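Local coordinates for SVS_variant_AS1 (Streptomyces sp. CWA1, PDB 6TJA), which probably catalyses the metal-dependent cyclisation of geranylgeranyl diphosphate to the diterpene spiroviolene, as a class I terpene cyclase, at residues Gly174-Leu179 / Gly346-Ala351; Pro11-Pro16 / Lys267-Ile272; Asp87-Asp92 / Gly123-Pro128; Leu17-His22 / Phe60-Pro65. All blocks are in the same frame, centred on the assembly; numbering follows the deposited sequence.

How the interactions relate
Interactions 2 and 4 are mostly buried and hold successive parts of one N-terminal segment, 11-16 and 17-22, against the helices. Interactions 1 and 3 are only partly buried. Interaction 1 ties the C-terminal tail to helix 175-185 with a carboxylate, and I350 there packs on I272 of interaction 2. Helix 211-231 flanks both. Interaction 3 stands apart: its centre is about 28 Å or more from the other three centres. It joins two helix ends through an arginine-aspartate salt bridge. Interaction 2 uses an arginine too, but to grip a backbone carbonyl. Interaction 4 relies mainly on backbone contacts and small apolar groups, with two waters at one end.

Interaction 1: Gly174-Leu179 / Gly346-Ala351; sequences GLDDYL and GAPSIA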
loop_
_atom_site.group_PDB
_atom_site.type_symbol
_atom_site.label_atom_id
_atom_site.label_comp_id
_atom_site.label_asym_id
_atom_site.label_seq_id
_atom_site.Cartn_x
_atom_site.Cartn_y
_atom_site.Cartn_z
ATOM N N GLY A 174 -11.354 -15.748 -12.071
ATOM C CA GLY A 174 -12.816 -15.594 -12.109
ATOM C C GLY A 174 -13.209 -14.118 -12.028
ATOM O O GLY A 174 -12.304 -13.236 -11.913
ATOM N N LEU A 175 -14.502 -13.824 -12.123
ATOM C CA LEU A 175 -14.988 -12.428 -12.115
ATOM C C LEU A 175 -14.548 -11.705 -10.832
ATOM O O LEU A 175 -14.079 -10.550 -10.913
ATOM C CB LEU A 175 -16.510 -12.425 -12.217
ATOM C CG LEU A 175 -17.087 -11.019 -12.231
ATOM C CD1 LEU A 175 -16.463 -10.240 -13.381
ATOM C CD2 LEU A 175 -18.612 -11.073 -12.338
ATOM N N ASP A 176 -14.724 -12.336 -9.683
ATOM C CA ASP A 176 -14.464 -11.700 -8.366
ATOM C C ASP A 176 -12.994 -11.279 -8.263
ATOM O O ASP A 176 -12.766 -10.099 -7.918
ATOM C CB ASP A 176 -14.853 -12.576 -7.165
ATOM C CG ASP A 176 -14.981 -11.755 -5.885
ATOM O OD1 ASP A 176 -15.740 -10.778 -5.875
ATOM O OD2 ASP A 176 -14.350 -12.099 -4.911
ATOM N N ASP A 177 -12.061 -12.205 -8.496
ATOM C CA ASP A 177 -10.591 -11.955 -8.483
ATOM C C ASP A 177 -10.202 -10.927 -9.571
ATOM O O ASP A 177 -9.348 -10.061 -9.277
ATOM C CB ASP A 177 -9.787 -13.246 -8.670
ATOM C CG ASP A 177 -9.710 -14.164 -7.452
ATOM O OD1 ASP A 177 -10.193 -13.772 -6.392
ATOM O OD2 ASP A 177 -9.126 -15.262 -7.574
ATOM N N TYR A 178 -10.751 -11.029 -10.789
ATOM C CA TYR A 178 -10.424 -10.118 -11.901
ATOM C C TYR A 178 -10.761 -8.666 -11.520
ATOM O O TYR A 178 -9.914 -7.777 -11.806
ATOM C CB TYR A 178 -11.102 -10.469 -13.220
ATOM C CG TYR A 178 -10.705 -9.478 -14.262
ATOM C CD1 TYR A 178 -11.578 -8.479 -14.659
ATOM C CD2 TYR A 178 -9.408 -9.437 -14.737
ATOM C CE1 TYR A 178 -11.188 -7.496 -15.554
ATOM C CE2 TYR A 178 -8.999 -8.464 -15.640
ATOM C CZ TYR A 178 -9.885 -7.470 -16.021
ATOM O OH TYR A 178 -9.519 -6.490 -16.892
ATOM N N LEU A 179 -11.949 -8.420 -10.975
ATOM C CA LEU A 179 -12.405 -7.050 -10.616
ATOM C C LEU A 179 -11.556 -6.552 -9.446
ATOM O O LEU A 179 -11.083 -5.398 -9.505
ATOM C CB LEU A 179 -13.891 -7.070 -10.270
ATOM C CG LEU A 179 -14.812 -7.428 -11.431
ATOM C CD1 LEU A 179 -16.251 -7.455 -10.965
ATOM C CD2 LEU A 179 -14.648 -6.457 -12.596
ATOM N N GLY A 346 -21.808 -12.757 -8.655
ATOM C CA GLY A 346 -20.522 -13.449 -8.770
ATOM C C GLY A 346 -19.344 -12.582 -8.379
ATOM O O GLY A 346 -18.243 -13.021 -8.621
ATOM N N ALA A 347 -19.557 -11.406 -7.787
ATOM C CA ALA A 347 -18.471 -10.487 -7.368
ATOM C C ALA A 347 -18.739 -9.981 -5.948
ATOM O O ALA A 347 -18.930 -8.782 -5.722
ATOM C CB ALA A 347 -18.347 -9.395 -8.393
ATOM N N PRO A 348 -18.762 -10.896 -4.943
ATOM C CA PRO A 348 -18.933 -10.509 -3.538
ATOM C C PRO A 348 -17.973 -9.406 -3.049
ATOM O O PRO A 348 -18.410 -8.620 -2.238
ATOM C CB PRO A 348 -18.738 -11.811 -2.744
ATOM C CG PRO A 348 -18.074 -12.793 -3.762
ATOM C CD PRO A 348 -18.619 -12.361 -5.105
ATOM N N SER A 349 -16.759 -9.296 -3.613
ATOM C CA SER A 349 -15.706 -8.357 -3.146
ATOM C C SER A 349 -16.168 -6.919 -3.358
ATOM O O SER A 349 -15.577 -6.042 -2.717
ATOM C CB SER A 349 -14.344 -8.563 -3.795
ATOM O OG SER A 349 -13.631 -9.605 -3.146
ATOM N N ILE A 350 -17.170 -6.676 -4.200
ATOM C CA ILE A 350 -17.615 -5.275 -4.452
ATOM C C ILE A 350 -19.035 -5.031 -3.940
ATOM O O ILE A 350 -19.489 -3.876 -4.066
ATOM C CB ILE A 350 -17.455 -4.891 -5.932
ATOM C CG1 ILE A 350 -18.343 -5.725 -6.860
ATOM C CG2 ILE A 350 -16.005 -4.959 -6.336
ATOM C CD1 ILE A 350 -18.495 -5.161 -8.279
ATOM N N ALA A 351 -19.702 -6.042 -3.379
ATOM C CA ALA A 351 -21.115 -5.965 -2.947
ATOM C C ALA A 351 -21.280 -4.861 -1.901
ATOM O O ALA A 351 -22.350 -4.188 -1.883
ATOM C CB ALA A 351 -21.555 -7.301 -2.418
#
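The carboxylate of D176 reaches from the first turn of helix 175-185 across to the loop 346-351. Its CG lies anti to the backbone N (chi1 -162°), which carries both oxygens out to the loop. D176 OD1 accepts from S349 N at 2.9 Å. This bond is nearly straight, with an N-H...O angle of 166°, and it uses the syn lone pair of OD1. D176 OD2 accepts from S349 OG at 3.1 Å, from above the carboxylate plane. One carboxylate therefore holds one serine through both its backbone and its side chain, which fixes the rotation of the acid. The ring of P348 crosses D176 obliquely, and its CD lies 3.4 Å from D176 OD1. P348 N is 3.2 Å from D176 OD1 but has no hydrogen to share; the N-H used is that of S349.

The loop belongs to the C-terminal tail that follows helix 289-309 and folds back onto the all-helical body of the terpene cyclase fold. M222 of helix 211-231 touches both L179 and I350. S349 and P348 also give their carbonyl oxygens to R112 and S118 of the second subunit, so the tail takes part in the dimer contact.

Beside the polar grip lies an apolar patch. L179 CD1 is 3.8 Å from A347 CB and 4.2 Å from I350 CD1. L179 and I350 cross obliquely and meet at their methyl tips. L175 CD2 approaches A347 CB from one turn earlier in the helix, at 4.3 Å.

Interaction 2: Pro11-Pro16 / Lys267-Ile272; sequences PPIYCP and KLRDRI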
loop_
_atom_site.group_PDB
_atom_site.type_symbol
_atom_site.label_atom_id
_atom_site.label_comp_id
_atom_site.label_asym_id
_atom_site.label_seq_id
_atom_site.Cartn_x
_atom_site.Cartn_y
_atom_site.Cartn_z
ATOM N N PRO A 11 -20.909 -1.503 -28.577
ATOM C CA PRO A 11 -21.954 -0.523 -28.259
ATOM C C PRO A 11 -21.332 0.796 -27.789
ATOM O O PRO A 11 -20.224 0.798 -27.251
ATOM C CB PRO A 11 -22.788 -1.222 -27.165
ATOM C CG PRO A 11 -21.822 -2.195 -26.503
ATOM C CD PRO A 11 -20.845 -2.599 -27.593
ATOM N N PRO A 12 -21.994 1.965 -27.975
ATOM C CA PRO A 12 -21.433 3.234 -27.509
ATOM C C PRO A 12 -21.453 3.260 -25.969
ATOM O O PRO A 12 -22.212 2.521 -25.377
ATOM C CB PRO A 12 -22.322 4.312 -28.158
ATOM C CG PRO A 12 -23.648 3.611 -28.411
ATOM C CD PRO A 12 -23.337 2.129 -28.548
ATOM N N ILE A 13 -20.580 4.066 -25.365
ATOM C CA ILE A 13 -20.358 4.129 -23.892
ATOM C C ILE A 13 -21.469 4.966 -23.243
ATOM O O ILE A 13 -21.731 6.087 -23.760
ATOM C CB ILE A 13 -18.966 4.716 -23.605
ATOM C CG1 ILE A 13 -17.881 3.920 -24.334
ATOM C CG2 ILE A 13 -18.708 4.795 -22.101
ATOM C CD1 ILE A 13 -16.506 4.555 -24.271
ATOM N N TYR A 14 -22.104 4.444 -22.179
ATOM C CA TYR A 14 -22.977 5.200 -21.237
ATOM C C TYR A 14 -22.067 6.058 -20.347
ATOM O O TYR A 14 -21.272 5.502 -19.590
ATOM C CB TYR A 14 -23.853 4.264 -20.385
ATOM C CG TYR A 14 -24.820 4.994 -19.486
ATOM C CD1 TYR A 14 -25.745 5.869 -20.027
ATOM C CD2 TYR A 14 -24.786 4.874 -18.099
ATOM C CE1 TYR A 14 -26.625 6.586 -19.230
ATOM C CE2 TYR A 14 -25.656 5.597 -17.284
ATOM C CZ TYR A 14 -26.585 6.452 -17.855
ATOM O OH TYR A 14 -27.476 7.194 -17.119
ATOM N N CYS A 15 -22.089 7.378 -20.486
ATOM C CA CYS A 15 -21.255 8.264 -19.636
ATOM C C CYS A 15 -21.844 9.665 -19.565
ATOM O O CYS A 15 -21.251 10.616 -20.087
ATOM C CB CYS A 15 -19.819 8.357 -20.126
ATOM S SG CYS A 15 -18.689 8.869 -18.805
ATOM N N PRO A 16 -22.947 9.800 -18.864
ATOM C CA PRO A 16 -23.578 11.100 -18.729
ATOM C C PRO A 16 -22.903 11.917 -17.647
ATOM O O PRO A 16 -23.521 12.231 -16.695
ATOM C CB PRO A 16 -24.992 10.738 -18.346
ATOM C CG PRO A 16 -24.845 9.472 -17.613
ATOM C CD PRO A 16 -23.735 8.735 -18.240
ATOM N N LYS A 267 -23.008 -4.425 -19.545
ATOM C CA LYS A 267 -24.027 -4.517 -18.548
ATOM C C LYS A 267 -23.493 -4.324 -17.140
ATOM O O LYS A 267 -23.942 -3.492 -16.433
ATOM C CB LYS A 267 -24.775 -5.816 -18.670
ATOM C CG LYS A 267 -25.906 -5.774 -19.653
ATOM C CD LYS A 267 -26.635 -7.088 -19.667
ATOM C CE LYS A 267 -27.141 -7.421 -21.032
ATOM N NZ LYS A 267 -28.565 -7.773 -20.975
ATOM N N LEU A 268 -22.508 -5.092 -16.761
ATOM C CA LEU A 268 -21.988 -4.960 -15.443
ATOM C C LEU A 268 -21.271 -3.624 -15.174
ATOM O O LEU A 268 -21.349 -3.117 -14.114
ATOM C CB LEU A 268 -21.208 -6.189 -15.026
ATOM C CG LEU A 268 -19.952 -6.531 -15.758
ATOM C CD1 LEU A 268 -18.832 -5.656 -15.277
ATOM C CD2 LEU A 268 -19.641 -7.987 -15.570
ATOM N N ARG A 269 -20.638 -3.066 -16.179
ATOM C CA ARG A 269 -19.898 -1.774 -16.097
ATOM C C ARG A 269 -20.931 -0.668 -15.878
ATOM O O ARG A 269 -20.747 0.173 -14.977
ATOM C CB ARG A 269 -19.029 -1.604 -17.355
ATOM C CG ARG A 269 -18.310 -0.268 -17.498
ATOM C CD ARG A 269 -19.223 0.735 -18.150
ATOM N NE ARG A 269 -18.607 2.029 -18.424
ATOM C CZ ARG A 269 -19.295 3.142 -18.625
ATOM N NH1 ARG A 269 -20.617 3.126 -18.572
ATOM N NH2 ARG A 269 -18.660 4.273 -18.869
ATOM N N ASP A 270 -22.022 -0.725 -16.638
ATOM C CA ASP A 270 -23.137 0.239 -16.547
ATOM C C ASP A 270 -23.807 0.128 -15.167
ATOM O O ASP A 270 -24.132 1.159 -14.575
ATOM C CB ASP A 270 -24.111 0.014 -17.697
ATOM C CG ASP A 270 -23.642 0.523 -19.051
ATOM O OD1 ASP A 270 -22.539 1.101 -19.143
ATOM O OD2 ASP A 270 -24.385 0.303 -20.008
ATOM N N ARG A 271 -23.969 -1.081 -14.642
ATOM C CA ARG A 271 -24.553 -1.268 -13.298
ATOM C C ARG A 271 -23.669 -0.520 -12.283
ATOM O O ARG A 271 -24.219 0.176 -11.419
ATOM C CB ARG A 271 -24.729 -2.764 -13.026
ATOM C CG ARG A 271 -25.169 -3.037 -11.598
ATOM C CD ARG A 271 -25.259 -4.491 -11.196
ATOM N NE ARG A 271 -26.024 -5.331 -12.107
ATOM C CZ ARG A 271 -26.757 -6.376 -11.726
ATOM N NH1 ARG A 271 -26.926 -6.640 -10.454
ATOM N NH2 ARG A 271 -27.367 -7.122 -12.618
ATOM N N ILE A 272 -22.341 -0.627 -12.388
ATOM C CA ILE A 272 -21.396 0.005 -11.425
ATOM C C ILE A 272 -21.479 1.532 -11.584
ATOM O O ILE A 272 -21.511 2.223 -10.555
ATOM C CB ILE A 272 -19.963 -0.523 -11.595
ATOM C CG1 ILE A 272 -19.874 -2.018 -11.308
ATOM C CG2 ILE A 272 -19.001 0.246 -10.713
ATOM C CD1 ILE A 272 -18.562 -2.648 -11.751
HETATM O O HOH W 1 -21.308 1.852 -21.799
#
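Hydrogen bonds carry most of this contact. R269 turns the NH1-NH2 end of its guanidinium to a single acceptor, Y14 O. R269 NH1 is 2.7 Å from Y14 O, in the carbonyl plane and on a lone pair. R269 NH2 is 3.0 Å from Y14 O but lies above that plane. The chain of R269 bends at chi2 (-86°) to present this end.

Two salt bridges steady the guanidinium. R269 NH1 also meets D270 OD1 at 2.8 Å, and NE pairs with D227 of helix 211-231. D270 OD2 accepts from S337. A water adds a second link: it accepts from Y14 N and donates to D270 OD1.

The remaining contacts set carbons against polar atoms: I13 CG2 lies 3.3 Å from R269 NH2, and Y14 CB lies 3.6 Å from D270 OD1. The Y14 ring points off the contact, with P16 CD lying over its centre.

An alanine in place of R269 would remove both bonds to Y14 O and the charge facing D270 and D227, and would probably loosen the N-terminal segment.

An arginine bound end-on to a main-chain carbonyl thus fastens an extended N-terminal segment onto helix 258-283 of the helical terpene cyclase fold.

Interaction 3: Asp87-Asp92 / Gly123-Pro128; sequences DDHRCD and GDRFVP
Helix 70-91 finishes here with a wider pi-type turn, D92 N bonding to D87 O at 2.8 Å, and faces the start of helix 126-140 with R90 CA and F126 CA 9.4 Å apart. R90 and D124 meet tip to tip. R90 NH1 forms a salt bridge with D124 OD1 at 2.5 Å, coming from above the carboxylate plane. The guanidinium and carboxylate planes are turned 48° apart. D124 OD1 has a second donor, since F126 N bonds to its anti lone pair at 3.2 Å. D124 thus caps the turn into helix 126-140 and binds the arginine with the same oxygen.

The sequence of 87-92, DDHRCD, matches the aspartate-rich DDXXXD motif of class I terpene cyclases, which helps bind magnesium in relatives. H89 and R90 fill variable positions and here reach the neighbouring helix.

F126 comes edge-on to R90. Its CD2 sits 3.5 Å from R90 CZ, over the centre of the guanidinium face, with the two planes 85° apart. An alanine at R90 would remove the salt bridge and the flat surface under the F126 edge, and would probably leave the D124 carboxylate less firmly placed for its capping bond.

H89 packs obliquely against F126, with ND1 3.7 Å from F126 CZ. That ND1 bonds to A85 O, which fixes the rotation of the ring. R125 NH2 lies over one face of the H89 ring, toward its rim, and D88 OD2 over the centre of the opposite face. R125 NH1 and R90 NH2 are like charges 3.5 Å apart. M41 O holds R125 NE.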
loop_
_atom_site.group_PDB
_atom_site.type_symbol
_atom_site.label_atom_id
_atom_site.label_comp_id
_atom_site.label_asym_id
_atom_site.label_seq_id
_atom_site.Cartn_x
_atom_site.Cartn_y
_atom_site.Cartn_z
ATOM N N ASP A 87 4.273 0.930 -17.299
ATOM C CA ASP A 87 3.356 -0.184 -17.612
ATOM C C ASP A 87 3.885 -0.906 -18.858
ATOM O O ASP A 87 4.050 -2.128 -18.790
ATOM C CB ASP A 87 1.907 0.267 -17.807
ATOM C CG ASP A 87 0.980 -0.918 -18.012
ATOM O OD1 ASP A 87 0.945 -1.794 -17.119
ATOM O OD2 ASP A 87 0.340 -0.987 -19.077
ATOM N N ASP A 88 4.194 -0.173 -19.934
ATOM C CA ASP A 88 4.468 -0.759 -21.278
ATOM C C ASP A 88 5.864 -1.417 -21.350
ATOM O O ASP A 88 5.978 -2.397 -22.088
ATOM C CB ASP A 88 4.265 0.285 -22.379
ATOM C CG ASP A 88 4.603 -0.200 -23.778
ATOM O OD1 ASP A 88 3.747 -0.861 -24.414
ATOM O OD2 ASP A 88 5.709 0.119 -24.216
ATOM N N HIS A 89 6.845 -0.943 -20.606
ATOM C CA HIS A 89 8.171 -1.510 -20.628
ATOM C C HIS A 89 8.511 -2.476 -19.497
ATOM O O HIS A 89 9.421 -3.229 -19.630
ATOM C CB HIS A 89 9.226 -0.417 -20.597
ATOM C CG HIS A 89 9.277 0.410 -21.826
ATOM N ND1 HIS A 89 8.779 1.690 -21.877
ATOM C CD2 HIS A 89 9.774 0.151 -23.052
ATOM C CE1 HIS A 89 8.949 2.178 -23.088
ATOM N NE2 HIS A 89 9.553 1.265 -23.820
ATOM N N ARG A 90 7.800 -2.446 -18.387
ATOM C CA ARG A 90 8.157 -3.293 -17.264
ATOM C C ARG A 90 7.083 -4.141 -16.684
ATOM O O ARG A 90 7.353 -5.016 -15.938
ATOM C CB ARG A 90 8.638 -2.436 -16.102
ATOM C CG ARG A 90 9.783 -1.531 -16.405
ATOM C CD ARG A 90 11.091 -2.119 -15.948
ATOM N NE ARG A 90 12.177 -1.550 -16.697
ATOM C CZ ARG A 90 13.117 -0.782 -16.189
ATOM N NH1 ARG A 90 13.135 -0.477 -14.903
ATOM N NH2 ARG A 90 14.038 -0.306 -16.986
ATOM N N CYS A 91 5.861 -3.867 -17.032
ATOM C CA CYS A 91 4.687 -4.538 -16.429
ATOM C C CYS A 91 4.062 -5.442 -17.481
ATOM O O CYS A 91 3.875 -6.614 -17.191
ATOM C CB CYS A 91 3.693 -3.521 -15.865
ATOM S SG CYS A 91 4.385 -2.473 -14.544
ATOM N N ASP A 92 3.791 -4.915 -18.675
ATOM C CA ASP A 92 2.905 -5.560 -19.687
ATOM C C ASP A 92 3.715 -6.355 -20.736
ATOM O O ASP A 92 3.141 -7.305 -21.263
ATOM C CB ASP A 92 1.964 -4.519 -20.313
ATOM C CG ASP A 92 0.711 -5.117 -20.928
ATOM O OD1 ASP A 92 0.044 -5.925 -20.231
ATOM O OD2 ASP A 92 0.421 -4.786 -22.105
ATOM N N GLY A 123 20.700 1.215 -11.896
ATOM C CA GLY A 123 20.598 0.940 -13.315
ATOM C C GLY A 123 19.181 1.029 -13.847
ATOM O O GLY A 123 18.909 0.570 -14.956
ATOM N N ASP A 124 18.271 1.616 -13.071
ATOM C CA ASP A 124 16.913 1.730 -13.522
ATOM C C ASP A 124 16.565 3.109 -14.016
ATOM O O ASP A 124 16.547 4.032 -13.258
ATOM C CB ASP A 124 16.108 1.434 -12.338
ATOM C CG ASP A 124 14.860 0.946 -12.681
ATOM O OD1 ASP A 124 14.300 1.417 -13.672
ATOM O OD2 ASP A 124 14.401 -0.025 -12.108
ATOM N N ARG A 125 16.203 3.236 -15.276
ATOM C CA ARG A 125 16.003 4.600 -15.836
ATOM C C ARG A 125 14.617 5.143 -15.439
ATOM O O ARG A 125 14.414 6.382 -15.525
ATOM C CB ARG A 125 16.205 4.558 -17.352
ATOM C CG ARG A 125 15.229 3.658 -18.096
ATOM C CD ARG A 125 15.442 3.775 -19.593
ATOM N NE ARG A 125 14.347 3.211 -20.377
ATOM C CZ ARG A 125 14.159 1.913 -20.602
ATOM N NH1 ARG A 125 14.977 1.009 -20.083
ATOM N NH2 ARG A 125 13.131 1.527 -21.337
ATOM N N PHE A 126 13.687 4.277 -15.008
ATOM C CA PHE A 126 12.351 4.715 -14.541
ATOM C C PHE A 126 12.483 5.414 -13.185
ATOM O O PHE A 126 11.643 6.265 -12.901
ATOM C CB PHE A 126 11.358 3.556 -14.555
ATOM C CG PHE A 126 10.872 3.286 -15.948
ATOM C CD1 PHE A 126 9.956 4.137 -16.554
ATOM C CD2 PHE A 126 11.362 2.208 -16.677
ATOM C CE1 PHE A 126 9.558 3.933 -17.874
ATOM C CE2 PHE A 126 10.955 1.996 -17.991
ATOM C CZ PHE A 126 10.064 2.864 -18.593
ATOM N N VAL A 127 13.512 5.092 -12.388
ATOM C CA VAL A 127 13.541 5.501 -10.952
ATOM C C VAL A 127 13.831 6.998 -10.835
ATOM O O VAL A 127 13.060 7.679 -10.167
ATOM C CB VAL A 127 14.457 4.615 -10.089
ATOM C CG1 VAL A 127 14.954 5.323 -8.837
ATOM C CG2 VAL A 127 13.745 3.320 -9.742
ATOM N N PRO A 128 14.895 7.575 -11.443
ATOM C CA PRO A 128 15.171 9.006 -11.295
ATOM C C PRO A 128 13.991 9.880 -11.763
ATOM O O PRO A 128 13.647 10.814 -11.067
ATOM C CB PRO A 128 16.434 9.266 -12.154
ATOM C CG PRO A 128 17.076 7.879 -12.266
ATOM C CD PRO A 128 15.917 6.901 -12.265
#

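Interaction 4: Leu17-His22 / Phe60-Pro65; sequences LESAIH and FARFAP
The tight part lies around I21, H22 and P65. H22 N bonds to A61 O at 2.9 Å, from above the carbonyl plane. CA-H...O contacts reinforce it: R62 CA lies 3.3 Å from A20 O, I21 CA also points at A61 O, and H22 CA lies 3.4 Å from P65 O. I21 CG1 rests on A61 CB at 3.9 Å. I21 CD1 lies over one face of the R62 guanidinium, offset to its rim. The edge of the H22 ring turns to A64 O, with CD2 3.4 Å away. Both ring nitrogens of H22 are bonded, ND1 to R24 N and NE2 to A67 O, so the ring is well fixed. A20 CB meets P65 CG at 4.0 Å.

Toward S19 the contact loosens. The polar end of R62 goes to D58 in a salt bridge. S19, which is exposed, does not touch R62 closely. A water spans the gap, donating to S19 OG and accepting from R62 NH1. S19 OG also bonds to E307. A second water joins A20 N to R62 O.

The extended segment before helix 25-38 thus crosses the turn that follows helix 56-61, and H300 of helix 289-309 in the all-helical terpene cyclase fold packs against both.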
loop_
_atom_site.group_PDB
_atom_site.type_symbol
_atom_site.label_atom_id
_atom_site.label_comp_id
_atom_site.label_asym_id
_atom_site.label_seq_id
_atom_site.Cartn_x
_atom_site.Cartn_y
_atom_site.Cartn_z
ATOM N N LEU A 17 -21.649 12.246 -17.836
ATOM C CA LEU A 17 -20.877 12.995 -16.900
ATOM C C LEU A 17 -20.239 14.209 -17.572
ATOM O O LEU A 17 -20.119 14.281 -18.750
ATOM C CB LEU A 17 -19.814 12.097 -16.293
ATOM C CG LEU A 17 -19.999 11.316 -14.998
ATOM C CD1 LEU A 17 -21.368 10.761 -14.823
ATOM C CD2 LEU A 17 -19.021 10.191 -14.868
ATOM N N GLU A 18 -19.826 15.153 -16.775
ATOM C CA GLU A 18 -19.224 16.380 -17.228
ATOM C C GLU A 18 -17.903 16.227 -17.965
ATOM O O GLU A 18 -16.945 15.774 -17.431
ATOM C CB GLU A 18 -19.034 17.314 -16.042
ATOM C CG GLU A 18 -20.275 17.620 -15.256
ATOM C CD GLU A 18 -20.770 16.479 -14.414
ATOM O OE1 GLU A 18 -20.015 15.864 -13.711
ATOM O OE2 GLU A 18 -21.949 16.219 -14.452
ATOM N N SER A 19 -17.887 16.613 -19.211
ATOM C CA SER A 19 -16.659 16.567 -20.031
ATOM C C SER A 19 -16.043 17.963 -20.026
ATOM O O SER A 19 -16.709 18.889 -20.466
ATOM C CB SER A 19 -16.940 16.081 -21.410
ATOM O OG SER A 19 -15.773 16.244 -22.186
ATOM N N ALA A 20 -14.816 18.119 -19.546
ATOM C CA ALA A 20 -14.128 19.427 -19.588
ATOM C C ALA A 20 -12.626 19.203 -19.605
ATOM O O ALA A 20 -12.159 18.154 -19.088
ATOM C CB ALA A 20 -14.537 20.287 -18.399
ATOM N N ILE A 21 -11.902 20.191 -20.121
ATOM C CA ILE A 21 -10.426 20.122 -20.244
ATOM C C ILE A 21 -9.802 21.451 -19.820
ATOM O O ILE A 21 -10.405 22.512 -20.070
ATOM C CB ILE A 21 -10.060 19.677 -21.660
ATOM C CG1 ILE A 21 -8.564 19.343 -21.741
ATOM C CG2 ILE A 21 -10.554 20.664 -22.720
ATOM C CD1 ILE A 21 -8.248 18.327 -22.819
ATOM N N HIS A 22 -8.648 21.372 -19.159
ATOM C CA HIS A 22 -7.959 22.564 -18.619
ATOM C C HIS A 22 -7.695 23.557 -19.754
ATOM O O HIS A 22 -7.188 23.182 -20.806
ATOM C CB HIS A 22 -6.692 22.148 -17.893
ATOM C CG HIS A 22 -6.195 23.204 -16.975
ATOM N ND1 HIS A 22 -5.610 24.343 -17.447
ATOM C CD2 HIS A 22 -6.210 23.306 -15.627
ATOM C CE1 HIS A 22 -5.254 25.107 -16.435
ATOM N NE2 HIS A 22 -5.655 24.515 -15.293
ATOM N N PHE A 60 -4.891 14.054 -18.274
ATOM C CA PHE A 60 -5.082 14.476 -16.871
ATOM C C PHE A 60 -5.633 15.907 -16.794
ATOM O O PHE A 60 -6.233 16.217 -15.758
ATOM C CB PHE A 60 -3.831 14.305 -16.020
ATOM C CG PHE A 60 -4.189 14.184 -14.554
ATOM C CD1 PHE A 60 -4.868 13.069 -14.093
ATOM C CD2 PHE A 60 -3.914 15.203 -13.664
ATOM C CE1 PHE A 60 -5.253 12.969 -12.764
ATOM C CE2 PHE A 60 -4.249 15.076 -12.328
ATOM C CZ PHE A 60 -4.909 13.958 -11.880
ATOM N N ALA A 61 -5.500 16.709 -17.858
ATOM C CA ALA A 61 -6.127 18.041 -17.992
ATOM C C ALA A 61 -7.658 17.909 -17.967
ATOM O O ALA A 61 -8.363 18.907 -17.679
ATOM C CB ALA A 61 -5.623 18.704 -19.264
ATOM N N ARG A 62 -8.163 16.726 -18.303
ATOM C CA ARG A 62 -9.595 16.355 -18.196
ATOM C C ARG A 62 -9.984 15.929 -16.772
ATOM O O ARG A 62 -11.187 16.009 -16.447
ATOM C CB ARG A 62 -9.914 15.251 -19.195
ATOM C CG ARG A 62 -9.683 15.676 -20.639
ATOM C CD ARG A 62 -9.814 14.429 -21.499
ATOM N NE ARG A 62 -9.569 14.694 -22.899
ATOM C CZ ARG A 62 -10.461 15.206 -23.729
ATOM N NH1 ARG A 62 -11.684 15.476 -23.306
ATOM N NH2 ARG A 62 -10.134 15.435 -24.984
ATOM N N PHE A 63 -9.037 15.526 -15.955
ATOM C CA PHE A 63 -9.310 15.137 -14.586
ATOM C C PHE A 63 -9.366 16.349 -13.679
ATOM O O PHE A 63 -10.133 16.390 -12.792
ATOM C CB PHE A 63 -8.235 14.188 -14.075
ATOM C CG PHE A 63 -8.431 12.779 -14.479
ATOM C CD1 PHE A 63 -8.535 12.442 -15.797
ATOM C CD2 PHE A 63 -8.534 11.796 -13.539
ATOM C CE1 PHE A 63 -8.729 11.153 -16.178
ATOM C CE2 PHE A 63 -8.733 10.499 -13.907
ATOM C CZ PHE A 63 -8.821 10.176 -15.227
ATOM N N ALA A 64 -8.550 17.346 -13.964
ATOM C CA ALA A 64 -8.471 18.548 -13.162
ATOM C C ALA A 64 -8.524 19.776 -14.063
ATOM O O ALA A 64 -7.576 20.496 -14.196
ATOM C CB ALA A 64 -7.198 18.520 -12.361
ATOM N N PRO A 65 -9.663 20.006 -14.670
ATOM C CA PRO A 65 -9.743 21.085 -15.634
ATOM C C PRO A 65 -9.770 22.521 -15.110
ATOM O O PRO A 65 -9.787 23.365 -15.920
ATOM C CB PRO A 65 -10.978 20.734 -16.440
ATOM C CG PRO A 65 -11.825 19.976 -15.509
ATOM C CD PRO A 65 -10.944 19.317 -14.505
HETATM O O HOH W 2 -13.220 15.171 -21.056
HETATM O O HOH W 3 -13.259 15.718 -18.176
#